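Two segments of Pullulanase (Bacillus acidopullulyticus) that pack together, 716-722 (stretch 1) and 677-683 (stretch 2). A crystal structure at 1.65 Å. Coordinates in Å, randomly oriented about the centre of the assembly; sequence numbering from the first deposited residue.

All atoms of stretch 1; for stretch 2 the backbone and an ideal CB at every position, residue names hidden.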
# COMPACT_ATOMS: atom_id res chain seq x y z
N GLY A 716 -6.43 -20.86 0.71
CA GLY A 716 -5.84 -19.66 1.30
C GLY A 716 -4.54 -19.27 0.63
O GLY A 716 -3.67 -18.70 1.29
N SER A 717 -4.41 -19.62 -0.66
CA SER A 717 -3.31 -19.18 -1.53
C SER A 717 -1.91 -19.67 -1.16
O SER A 717 -0.92 -19.13 -1.66
CB SER A 717 -3.34 -17.65 -1.66
OG SER A 717 -4.55 -17.27 -2.31
N ILE A 718 -1.85 -20.69 -0.31
CA ILE A 718 -0.58 -21.19 0.25
C ILE A 718 0.33 -21.87 -0.78
O ILE A 718 1.52 -22.10 -0.52
CB ILE A 718 -0.82 -22.14 1.44
CG1 ILE A 718 -1.65 -23.36 1.01
CG2 ILE A 718 -1.49 -21.36 2.64
CD1 ILE A 718 -1.83 -24.42 2.13
N GLN A 719 -0.22 -22.16 -1.96
CA GLN A 719 0.59 -22.70 -3.07
C GLN A 719 0.69 -21.69 -4.20
O GLN A 719 1.19 -22.01 -5.27
CB GLN A 719 -0.00 -24.01 -3.60
CG GLN A 719 0.07 -25.14 -2.59
CD GLN A 719 -0.52 -26.43 -3.13
OE1 GLN A 719 -0.68 -27.39 -2.39
NE2 GLN A 719 -0.84 -26.46 -4.42
N ASP A 720 0.23 -20.46 -3.96
CA ASP A 720 0.19 -19.44 -4.99
C ASP A 720 1.15 -18.31 -4.56
O ASP A 720 2.19 -18.12 -5.20
CB ASP A 720 -1.27 -18.98 -5.20
CG ASP A 720 -1.44 -17.92 -6.29
OD1 ASP A 720 -0.46 -17.57 -6.99
OD2 ASP A 720 -2.58 -17.44 -6.47
N PHE A 721 0.83 -17.59 -3.48
CA PHE A 721 1.68 -16.47 -3.05
C PHE A 721 1.76 -16.22 -1.54
O PHE A 721 2.40 -15.26 -1.12
CB PHE A 721 1.25 -15.17 -3.77
CG PHE A 721 -0.15 -14.75 -3.45
CD1 PHE A 721 -0.42 -13.98 -2.32
CD2 PHE A 721 -1.20 -15.15 -4.26
CE1 PHE A 721 -1.73 -13.60 -2.00
CE2 PHE A 721 -2.50 -14.78 -3.95
CZ PHE A 721 -2.77 -14.00 -2.81
N THR A 722 1.14 -17.07 -0.73
CA THR A 722 1.17 -16.87 0.74
C THR A 722 1.97 -17.93 1.47
O THR A 722 2.13 -19.04 0.98
CB THR A 722 -0.24 -16.83 1.39
OG1 THR A 722 -0.84 -18.13 1.33
CG2 THR A 722 -1.14 -15.79 0.73
N UNK A 677 -1.42 -8.77 5.12
CA UNK A 677 -2.12 -9.42 4.01
C UNK A 677 -2.22 -8.59 2.75
O UNK A 677 -2.02 -7.37 2.77
CB UNK A 677 -3.53 -9.80 4.45
N UNK A 678 -2.49 -9.25 1.62
CA UNK A 678 -2.65 -8.54 0.34
C UNK A 678 -3.97 -8.92 -0.32
O UNK A 678 -4.39 -10.06 -0.26
CB UNK A 678 -1.48 -8.85 -0.60
N UNK A 679 -4.63 -7.94 -0.93
CA UNK A 679 -5.83 -8.21 -1.71
C UNK A 679 -5.50 -9.19 -2.82
O UNK A 679 -4.50 -9.02 -3.55
CB UNK A 679 -6.41 -6.92 -2.29
N UNK A 680 -6.32 -10.22 -2.92
CA UNK A 680 -6.07 -11.32 -3.83
C UNK A 680 -6.79 -11.13 -5.16
O UNK A 680 -7.92 -11.57 -5.34
CB UNK A 680 -6.50 -12.64 -3.19
N UNK A 681 -6.14 -10.43 -6.08
CA UNK A 681 -6.75 -10.25 -7.39
C UNK A 681 -6.79 -11.54 -8.22
O UNK A 681 -7.56 -11.62 -9.19
CB UNK A 681 -5.99 -9.17 -8.16
N UNK A 682 -6.02 -12.56 -7.83
CA UNK A 682 -6.10 -13.86 -8.53
C UNK A 682 -7.46 -14.54 -8.32
O UNK A 682 -8.11 -14.97 -9.29
CB UNK A 682 -4.98 -14.79 -8.05
N UNK A 683 -7.90 -14.64 -7.07
CA UNK A 683 -9.22 -15.24 -6.81
C UNK A 683 -10.36 -14.33 -7.37
O UNK A 683 -11.34 -14.84 -7.90
CB UNK A 683 -9.41 -15.46 -5.31

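Stretch 1 is an irregular turn in which the backbone nitrogens of Asp720, Phe721 and Thr722 all donate to Ser717 O, at 2.9, 3.0 and 3.1 Å respectively. This fold presents the side chains of Ser717, Asp720 and Phe721 to the second stretch, with the Phe721 ring reaching furthest across.

At position 677 the backbone is extended and the CA-to-CB direction runs sideways, with no atom of stretch 1 within 5.5 Å of an ideal CB. Stretch 1 therefore sets little preference here, and phi is negative, so glycine is not demanded. The deposited residue is Gly677, which makes no contact with stretch 1.

Position 678 is also extended, but its CB points toward stretch 1 and lies 5.0 Å from Phe721 CE1. An aromatic carbon at that distance leaves room for a further apolar group, and valine, isoleucine, leucine or methionine would each be reasonable; a beta-branched residue would suit the strand. The residue is Val678. With chi1 in the m well it brings CG2 to 3.5 Å from Phe721 CE1, an apolar contact approaching the ring obliquely.

Position 679 turns its CB away, with nothing of stretch 1 in reach, so many side chains, large ones included, could be accommodated as far as this contact is concerned. It is Phe679, whose ring lies beyond reach of stretch 1.

At position 680 the CB again points toward stretch 1, 4.0 Å from Phe721 CZ and 5.1 Å from Ser717 OG. The next residue begins a helix, and a short polar side chain that can accept from the free backbone NH groups of the first helical turn is favoured: asparagine, aspartate, serine or threonine. The residue is Asn680, in the N-cap position. Its OD1 accepts from the backbone N of position 683 at 3.0 Å, the capping bond, while its CG meets the edge of the Phe721 ring, 3.5 Å from CZ. Asn680 ND2 comes within 3.0 Å of Ser717 OG, but the angle is too poor for a hydrogen bond; this amide nitrogen is bonded elsewhere in the structure.

Position 681 begins the helix with its CB directed away, and a polar residue such as aspartate, glutamate or serine would fit a first helical turn. Asp681 is found; its end comes nearer than its CB direction suggests, yet its OD1 remains 6.3 Å from Phe721 CE2.

Position 682 faces a carboxylate: its CB is 3.9 Å from Asp720 OD2 and 4.8 Å from Phe721 CE2. A short donor such as asparagine, serine or threonine suits best; a longer one would have to bend to reach it. In Asn682, ND2 donates to Asp720 OD2 at 2.9 Å with a nearly straight angle of 162°. A water donates to Asp720 OD1 at 2.8 Å and accepts a weak bond from Asn682 ND2 at 3.4 Å, bridging the same pair.

Position 683 points sideways, beyond reach of stretch 1, and leaves the choice open. Ile683 takes part through its backbone nitrogen, held by the cap.

Stretch 2, residues 677-683: GVFNDNI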
# COMPACT_ATOMS: atom_id res chain seq x y z
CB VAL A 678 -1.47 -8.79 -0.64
CG1 VAL A 678 -0.19 -8.21 -0.07
CG2 VAL A 678 -1.30 -10.31 -0.95
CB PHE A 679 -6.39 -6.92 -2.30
CG PHE A 679 -7.19 -6.13 -1.32
CD1 PHE A 679 -8.49 -6.53 -1.00
CD2 PHE A 679 -6.64 -5.02 -0.70
CE1 PHE A 679 -9.27 -5.81 -0.05
CE2 PHE A 679 -7.41 -4.29 0.23
CZ PHE A 679 -8.71 -4.68 0.54
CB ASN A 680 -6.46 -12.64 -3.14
CG ASN A 680 -6.09 -13.86 -3.98
OD1 ASN A 680 -5.72 -13.74 -5.14
ND2 ASN A 680 -6.22 -15.06 -3.38
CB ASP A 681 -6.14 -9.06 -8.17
CG ASP A 681 -4.62 -9.15 -8.35
OD1 ASP A 681 -3.92 -9.79 -7.54
OD2 ASP A 681 -4.14 -8.53 -9.32
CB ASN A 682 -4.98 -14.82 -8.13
CG ASN A 682 -3.60 -14.36 -8.59
OD1 ASN A 682 -3.47 -13.43 -9.40
ND2 ASN A 682 -2.56 -15.02 -8.07
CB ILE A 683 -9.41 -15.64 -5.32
CG1 ILE A 683 -10.53 -16.69 -5.19
CG2 ILE A 683 -9.62 -14.40 -4.42
CD1 ILE A 683 -10.88 -17.06 -3.69
O HOH W 1 0.83 -15.24 -7.72
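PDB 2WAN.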